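Local coordinates for protein TetR transcriptional regulator (Chloroflexus aurantiacus, PDB 3QBM) that probably binds DNA through a helix-turn-helix motif and regulates transcription, as in other members of the TetR family, at residues Asp89-Ala95 with Leu181-Tyr185; Thr80-Ile84 with Leu138-Gly142. All coordinates share one frame; numbering follows the deposited sequence. Where two conformers were deposited one is given.

Both contacts belong to the all-helical C-terminal domain and share helix 80-92, whose first turn enters contact 2 and whose C-terminal part, with the residues that follow it, enters contact 1. At 89-95 with 181-185 the partner is the start of helix 179-196; at 80-84 with 138-142 it is the end of helix 118-144. Each is partly buried, contact 1 nearer the middle of the chain, and their centres lie about 19 Å apart. Their chemistry differs sharply. Contact 1 joins a charged network and an arginine-tyrosine stack to a leucine footing, whereas contact 2 has no hydrogen bond between its segments and relies on methyl groups and a glycine.

Contact 1 of 2, residues Asp89-Ala95 with Leu181-Tyr185; sequences DVFRSYA and LEHAY
Arg92 lays its guanidinium group flat over the ring of Tyr185, a stacked cation-pi contact with CZ 3.6 Å from the ring centroid and the two planes only 11° apart. The bend of the arginine chain at chi3 (64°), after two extended torsions, brings the group over the ring face. Arg92 NE and NH2 both bond Asp89 OD1, one turn earlier on the same helix, NH2 at 2.9 Å. In the conformer given for Glu182, Arg92 NH1 makes a salt bridge to its OE1 at 3.1 Å, on the syn side of the carboxylate. A flat cation suits this place because it can stack and pair in its own plane at once.

Leu181 supplies the apolar part: its CD2 rests against the Phe91 carbonyl oxygen at 3.6 Å, while CD1 meets Ala95 CB at 3.9 Å. Phe91 turns its ring inward, edge-to-face with Phe70 and Trp131. The contact thus joins the C-terminal part of helix 80-92 and the residues that follow it to the start of helix 179-196 in the C-terminal domain. Asp89 and the Tyr185 stack would be expected to stabilise the arginine's positive charge and restrict its rotation, Glu182 adding to this in the conformer given.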
ATOM      1  N   ASP A  89       5.055 -15.013   7.541  1.00 12.45           N
ATOM      2  CA  ASP A  89       6.446 -15.215   7.225  1.00 15.96           C
ATOM      3  C   ASP A  89       6.721 -15.048   5.723  1.00 17.36           C
ATOM      4  O   ASP A  89       7.771 -14.550   5.340  1.00 16.65           O
ATOM      5  CB  ASP A  89       6.946 -16.569   7.690  1.00 18.01           C
ATOM      6  CG  ASP A  89       8.423 -16.676   7.553  1.00 27.97           C
ATOM      7  OD1 ASP A  89       9.121 -15.859   8.176  1.00 38.14           O
ATOM      8  OD2 ASP A  89       8.882 -17.507   6.765  1.00 37.85           O
ATOM      9  N   VAL A  90       5.769 -15.446   4.881  1.00 15.99           N
ATOM     10  CA  VAL A  90       5.909 -15.226   3.444  1.00 16.11           C
ATOM     11  C   VAL A  90       6.100 -13.716   3.198  1.00 13.41           C
ATOM     12  O   VAL A  90       7.029 -13.312   2.497  1.00 15.41           O
ATOM     13  CB  VAL A  90       4.681 -15.783   2.644  1.00 15.85           C
ATOM     14  CG1 VAL A  90       4.751 -15.370   1.172  1.00 17.94           C
ATOM     15  CG2 VAL A  90       4.617 -17.315   2.768  1.00 12.42           C
ATOM     16  N   PHE A  91       5.205 -12.877   3.747  1.00 13.55           N
ATOM     17  CA  PHE A  91       5.334 -11.431   3.590  1.00 10.84           C
ATOM     18  C   PHE A  91       6.655 -10.892   4.159  1.00 12.41           C
ATOM     19  O   PHE A  91       7.316 -10.056   3.526  1.00 15.64           O
ATOM     20  CB  PHE A  91       4.155 -10.727   4.252  1.00 13.25           C
ATOM     21  CG  PHE A  91       2.931 -10.671   3.395  1.00 15.50           C
ATOM     22  CD1 PHE A  91       2.883  -9.796   2.330  1.00 16.28           C
ATOM     23  CD2 PHE A  91       1.828 -11.445   3.663  1.00 15.96           C
ATOM     24  CE1 PHE A  91       1.760  -9.691   1.558  1.00 20.99           C
ATOM     25  CE2 PHE A  91       0.690 -11.310   2.897  1.00 17.08           C
ATOM     26  CZ  PHE A  91       0.667 -10.468   1.842  1.00 17.03           C
ATOM     27  N   ARG A  92       7.034 -11.367   5.332  1.00 14.48           N
ATOM     28  CA  ARG A  92       8.283 -10.968   5.927  1.00 15.05           C
ATOM     29  C   ARG A  92       9.471 -11.240   4.997  1.00 18.52           C
ATOM     30  O   ARG A  92      10.400 -10.396   4.887  1.00 14.58           O
ATOM     31  CB  ARG A  92       8.488 -11.652   7.287  1.00 18.05           C
ATOM     32  CG  ARG A  92       9.749 -11.179   7.954  1.00 18.31           C
ATOM     33  CD  ARG A  92       9.885 -11.601   9.377  1.00 22.00           C
ATOM     34  NE  ARG A  92       9.980 -13.035   9.518  1.00 20.70           N
ATOM     35  CZ  ARG A  92      10.378 -13.671  10.629  1.00 22.07           C
ATOM     36  NH1 ARG A  92      10.821 -13.020  11.699  1.00 22.96           N
ATOM     37  NH2 ARG A  92      10.413 -14.990  10.635  1.00 22.47           N
ATOM     38  N   SER A  93       9.418 -12.372   4.295  1.00 16.77           N
ATOM     39  CA  SER A  93      10.517 -12.756   3.379  1.00 19.60           C
ATOM     40  C   SER A  93      10.666 -11.840   2.170  1.00 19.76           C
ATOM     41  O   SER A  93      11.699 -11.901   1.457  1.00 17.69           O
ATOM     42  CB  SER A  93      10.372 -14.210   2.928  1.00 18.61           C
ATOM     43  OG  SER A  93       9.379 -14.334   1.919  1.00 17.86           O
ATOM     44  N   TYR A  94       9.632 -11.028   1.894  1.00 15.12           N
ATOM     45  CA  TYR A  94       9.711 -10.014   0.829  1.00 16.86           C
ATOM     46  C   TYR A  94      10.795  -8.963   1.065  1.00 19.63           C
ATOM     47  O   TYR A  94      11.184  -8.319   0.096  1.00 19.38           O
ATOM     48  CB  TYR A  94       8.380  -9.284   0.621  1.00 13.95           C
ATOM     49  CG  TYR A  94       7.271 -10.115   0.023  1.00 15.05           C
ATOM     50  CD1 TYR A  94       7.408 -11.485  -0.179  1.00 16.87           C
ATOM     51  CD2 TYR A  94       6.042  -9.540  -0.261  1.00 18.56           C
ATOM     52  CE1 TYR A  94       6.367 -12.223  -0.694  1.00 17.87           C
ATOM     53  CE2 TYR A  94       5.018 -10.280  -0.809  1.00 20.31           C
ATOM     54  CZ  TYR A  94       5.188 -11.615  -1.013  1.00 24.09           C
ATOM     55  OH  TYR A  94       4.152 -12.355  -1.537  1.00 24.44           O
ATOM     56  N   ALA A  95      11.256  -8.806   2.315  1.00 20.29           N
ATOM     57  CA  ALA A  95      12.288  -7.814   2.664  1.00 21.82           C
ATOM     58  C   ALA A  95      13.524  -7.930   1.787  1.00 25.78           C
ATOM     59  O   ALA A  95      14.058  -6.923   1.349  1.00 26.67           O
ATOM     60  CB  ALA A  95      12.698  -7.936   4.123  1.00 20.03           C
ATOM     61  N   LEU A 181       8.751  -4.753   8.341  1.00 14.00           N
ATOM     62  CA  LEU A 181       8.252  -6.099   8.131  1.00 13.77           C
ATOM     63  C   LEU A 181       8.518  -6.983   9.355  1.00 13.63           C
ATOM     64  O   LEU A 181       7.704  -7.823   9.706  1.00 13.30           O
ATOM     65  CB  LEU A 181       8.856  -6.709   6.843  1.00 16.31           C
ATOM     66  CG  LEU A 181       8.142  -6.330   5.548  1.00 15.53           C
ATOM     67  CD1 LEU A 181       8.999  -6.620   4.316  1.00 17.98           C
ATOM     68  CD2 LEU A 181       6.801  -7.057   5.413  1.00 13.36           C
ATOM     69  N   GLU A 182       9.679  -6.813   9.980  1.00 13.52           N
ATOM     70  CA  GLU A 182      10.038  -7.583  11.159  0.50 16.57           C
ATOM     71  C   GLU A 182       9.114  -7.247  12.298  1.00 15.46           C
ATOM     72  O   GLU A 182       8.594  -8.149  12.940  1.00 16.72           O
ATOM     73  CB  GLU A 182      11.488  -7.350  11.581  0.50 17.93           C
ATOM     74  CG  GLU A 182      12.453  -8.233  10.845  0.50 25.20           C
ATOM     75  CD  GLU A 182      12.297  -9.695  11.213  0.50 25.02           C
ATOM     76  OE1 GLU A 182      11.541 -10.019  12.166  0.50 35.46           O
ATOM     77  OE2 GLU A 182      12.937 -10.524  10.532  0.50 35.29           O
ATOM     78  N   HIS A 183       8.845  -5.956  12.496  1.00 15.23           N
ATOM     79  CA  HIS A 183       7.926  -5.512  13.543  1.00 15.99           C
ATOM     80  C   HIS A 183       6.503  -6.005  13.335  1.00 13.14           C
ATOM     81  O   HIS A 183       5.911  -6.510  14.251  1.00 12.61           O
ATOM     82  CB  HIS A 183       7.827  -3.996  13.645  1.00 19.76           C
ATOM     83  CG  HIS A 183       9.048  -3.324  14.172  1.00 24.99           C
ATOM     84  ND1 HIS A 183       9.913  -3.925  15.060  1.00 29.87           N
ATOM     85  CD2 HIS A 183       9.506  -2.059  13.997  1.00 31.07           C
ATOM     86  CE1 HIS A 183      10.870  -3.070  15.388  1.00 35.13           C
ATOM     87  NE2 HIS A 183      10.650  -1.932  14.754  1.00 27.81           N
ATOM     88  N   ALA A 184       5.988  -5.871  12.105  1.00 13.63           N
ATOM     89  CA  ALA A 184       4.641  -6.317  11.746  1.00 13.48           C
ATOM     90  C   ALA A 184       4.529  -7.806  11.982  1.00 12.76           C
ATOM     91  O   ALA A 184       3.580  -8.279  12.626  1.00 13.71           O
ATOM     92  CB  ALA A 184       4.351  -5.971  10.296  1.00 10.59           C
ATOM     93  N   TYR A 185       5.488  -8.572  11.453  1.00 14.90           N
ATOM     94  CA  TYR A 185       5.489  -9.999  11.690  1.00 14.28           C
ATOM     95  C   TYR A 185       5.390 -10.328  13.198  1.00 12.06           C
ATOM     96  O   TYR A 185       4.519 -11.081  13.633  1.00 12.45           O
ATOM     97  CB  TYR A 185       6.742 -10.632  11.092  1.00 14.25           C
ATOM     98  CG  TYR A 185       6.863 -12.085  11.444  1.00 12.12           C
ATOM     99  CD1 TYR A 185       6.305 -13.054  10.650  1.00 15.09           C
ATOM    100  CD2 TYR A 185       7.537 -12.483  12.595  1.00 13.39           C
ATOM    101  CE1 TYR A 185       6.390 -14.404  10.990  1.00 18.80           C
ATOM    102  CE2 TYR A 185       7.604 -13.801  12.962  1.00 17.17           C
ATOM    103  CZ  TYR A 185       7.053 -14.769  12.149  1.00 17.55           C
ATOM    104  OH  TYR A 185       7.128 -16.092  12.491  1.00 18.79           O
TER

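Contact 2 of 2, residues Thr80-Ile84 with Leu138-Gly142; sequences TVDTI and LVQTG
Thr80, in the first turn of helix 80-92, packs against Gly142 and Thr141 where two helices of the all-helical C-terminal domain of this TetR-family protein run nearly antiparallel. The short axes of 80-84 and 138-142 run 162° apart in direction and approach to 9.5 Å, the first turn of helix 80-92 lying beside the last turns of helix 118-144. Thr80 OG1 sits between the backbone N and the carbonyl carbon (chi1 54°) and comes within 3.2 Å of Gly142 CA. A side chain at position 142 would point into this hydroxyl, which explains why glycine suits the site. The same hydroxyl is hydrogen-bonded to Glu147, beyond the end of helix 118-144. The other branch, Thr80 CG2, touches Thr141 CG2 at 3.6 Å and also packs 3.7 Å from the Leu138 carbonyl oxygen. A serine at Thr80 would remove this methyl and would probably leave a gap beside Thr141 and the Leu138 carbonyl.

One turn on, Thr83 CG2 touches the forked end of Leu138, 3.6 Å from CD2, the two side chains crossing at about a right angle. Its CG2 is anti to the backbone N, leaving OG1 beside that nitrogen, where it hydrogen-bonds to the His79 carbonyl oxygen. Threonine therefore serves both sides, offering a methyl to leucine and a hydroxyl to the backbone carbonyl just before its helix.

Ile84 next slides past Leu138 in the opposite direction, a beta-branched, wholly apolar chain whose CG1-CD1 arm suits the buried side of the pair. Ile161 of helix 154-175 and Ile192 of helix 179-196 also touch it, extending this apolar layer to four helices. Its CG1 lies 3.9 Å from Leu138 CD1, and its terminal CD1 meets Val139 CG2 at 4.0 Å.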
ATOM      1  N   THR A  80      -2.660 -25.287  12.874  1.00 13.87           N
ATOM      2  CA  THR A  80      -3.257 -24.249  12.048  1.00 15.77           C
ATOM      3  C   THR A  80      -2.710 -22.866  12.366  1.00 12.84           C
ATOM      4  O   THR A  80      -2.665 -21.998  11.503  1.00 14.46           O
ATOM      5  CB  THR A  80      -4.808 -24.190  12.168  1.00 15.37           C
ATOM      6  OG1 THR A  80      -5.182 -24.057  13.540  1.00 15.85           O
ATOM      7  CG2 THR A  80      -5.476 -25.454  11.508  1.00 14.23           C
ATOM      8  N   VAL A  81      -2.312 -22.648  13.611  1.00 12.16           N
ATOM      9  CA  VAL A  81      -1.700 -21.386  13.962  1.00 11.15           C
ATOM     10  C   VAL A  81      -0.317 -21.249  13.316  1.00 10.72           C
ATOM     11  O   VAL A  81       0.032 -20.161  12.815  1.00 14.24           O
ATOM     12  CB  VAL A  81      -1.723 -21.161  15.476  1.00 11.62           C
ATOM     13  CG1 VAL A  81      -0.857 -19.943  15.925  1.00 12.74           C
ATOM     14  CG2 VAL A  81      -3.205 -20.964  15.935  1.00 16.42           C
ATOM     15  N   ASP A  82       0.444 -22.340  13.294  1.00 15.02           N
ATOM     16  CA  ASP A  82       1.742 -22.351  12.611  1.00 16.09           C
ATOM     17  C   ASP A  82       1.540 -21.968  11.158  1.00 14.58           C
ATOM     18  O   ASP A  82       2.331 -21.216  10.605  1.00 14.15           O
ATOM     19  CB  ASP A  82       2.434 -23.712  12.709  1.00 16.80           C
ATOM     20  CG  ASP A  82       2.846 -24.076  14.137  1.00 21.01           C
ATOM     21  OD1 ASP A  82       2.779 -23.240  15.034  1.00 21.19           O
ATOM     22  OD2 ASP A  82       3.229 -25.223  14.353  1.00 23.70           O
ATOM     23  N   THR A  83       0.496 -22.505  10.528  1.00 15.38           N
ATOM     24  CA  THR A  83       0.200 -22.196   9.151  1.00 13.19           C
ATOM     25  C   THR A  83      -0.166 -20.731   8.948  1.00 13.63           C
ATOM     26  O   THR A  83       0.303 -20.076   8.002  1.00 12.25           O
ATOM     27  CB  THR A  83      -0.957 -23.078   8.604  1.00 14.14           C
ATOM     28  OG1 THR A  83      -0.726 -24.440   8.981  1.00 15.06           O
ATOM     29  CG2 THR A  83      -1.028 -22.913   7.103  1.00 14.77           C
ATOM     30  N   ILE A  84      -0.944 -20.176   9.869  1.00 14.25           N
ATOM     31  CA  ILE A  84      -1.317 -18.766   9.746  1.00 15.39           C
ATOM     32  C   ILE A  84      -0.070 -17.859   9.926  1.00 12.34           C
ATOM     33  O   ILE A  84       0.120 -16.903   9.196  1.00 14.79           O
ATOM     34  CB  ILE A  84      -2.446 -18.368  10.711  1.00 14.69           C
ATOM     35  CG1 ILE A  84      -3.746 -19.045  10.272  1.00 12.23           C
ATOM     36  CG2 ILE A  84      -2.671 -16.872  10.635  1.00 14.29           C
ATOM     37  CD1 ILE A  84      -4.847 -19.091  11.369  1.00 16.64           C
ATOM     38  N   LEU A 138      -8.342 -21.968   7.400  1.00 16.73           N
ATOM     39  CA  LEU A 138      -7.467 -22.319   8.506  1.00 16.48           C
ATOM     40  C   LEU A 138      -8.081 -22.030   9.866  1.00 14.40           C
ATOM     41  O   LEU A 138      -7.975 -22.849  10.806  1.00 14.13           O
ATOM     42  CB  LEU A 138      -6.136 -21.615   8.339  1.00 16.04           C
ATOM     43  CG  LEU A 138      -5.241 -22.107   7.206  1.00 14.72           C
ATOM     44  CD1 LEU A 138      -4.163 -21.050   6.951  1.00 14.33           C
ATOM     45  CD2 LEU A 138      -4.585 -23.489   7.542  1.00 17.08           C
ATOM     46  N   VAL A 139      -8.756 -20.888   9.983  1.00 14.06           N
ATOM     47  CA  VAL A 139      -9.387 -20.567  11.227  1.00 15.06           C
ATOM     48  C   VAL A 139     -10.491 -21.573  11.548  1.00 15.00           C
ATOM     49  O   VAL A 139     -10.527 -22.079  12.644  1.00 16.31           O
ATOM     50  CB  VAL A 139      -9.908 -19.111  11.252  1.00 13.66           C
ATOM     51  CG1 VAL A 139     -10.854 -18.907  12.469  1.00 15.66           C
ATOM     52  CG2 VAL A 139      -8.701 -18.123  11.220  1.00 11.17           C
ATOM     53  N   GLN A 140     -11.371 -21.901  10.605  1.00 17.07           N
ATOM     54  CA  GLN A 140     -12.414 -22.899  10.909  0.60 15.83           C
ATOM     55  C   GLN A 140     -11.804 -24.265  11.188  1.00 15.90           C
ATOM     56  O   GLN A 140     -12.279 -24.992  12.057  1.00 15.37           O
ATOM     57  CB  GLN A 140     -13.505 -23.017   9.836  0.60 18.75           C
ATOM     58  CG  GLN A 140     -14.597 -24.054  10.176  0.60 21.88           C
ATOM     59  CD  GLN A 140     -15.189 -23.921  11.615  0.60 28.96           C
ATOM     60  OE1 GLN A 140     -15.782 -22.887  11.959  0.60 32.64           O
ATOM     61  NE2 GLN A 140     -15.028 -24.980  12.450  0.60 13.52           N
ATOM     62  N   THR A 141     -10.740 -24.633  10.476  1.00 16.04           N
ATOM     63  CA  THR A 141     -10.065 -25.905  10.800  1.00 14.43           C
ATOM     64  C   THR A 141      -9.545 -25.905  12.250  1.00 15.83           C
ATOM     65  O   THR A 141      -9.769 -26.837  13.007  1.00 15.17           O
ATOM     66  CB  THR A 141      -8.952 -26.228   9.762  1.00 15.80           C
ATOM     67  OG1 THR A 141      -9.586 -26.500   8.503  1.00 16.01           O
ATOM     68  CG2 THR A 141      -8.156 -27.428  10.146  1.00 14.87           C
ATOM     69  N   GLY A 142      -8.904 -24.813  12.641  1.00 12.86           N
ATOM     70  CA  GLY A 142      -8.319 -24.678  13.955  1.00 14.52           C
ATOM     71  C   GLY A 142      -9.363 -24.705  15.022  1.00 14.15           C
ATOM     72  O   GLY A 142      -9.134 -25.287  16.080  1.00 14.21           O
TER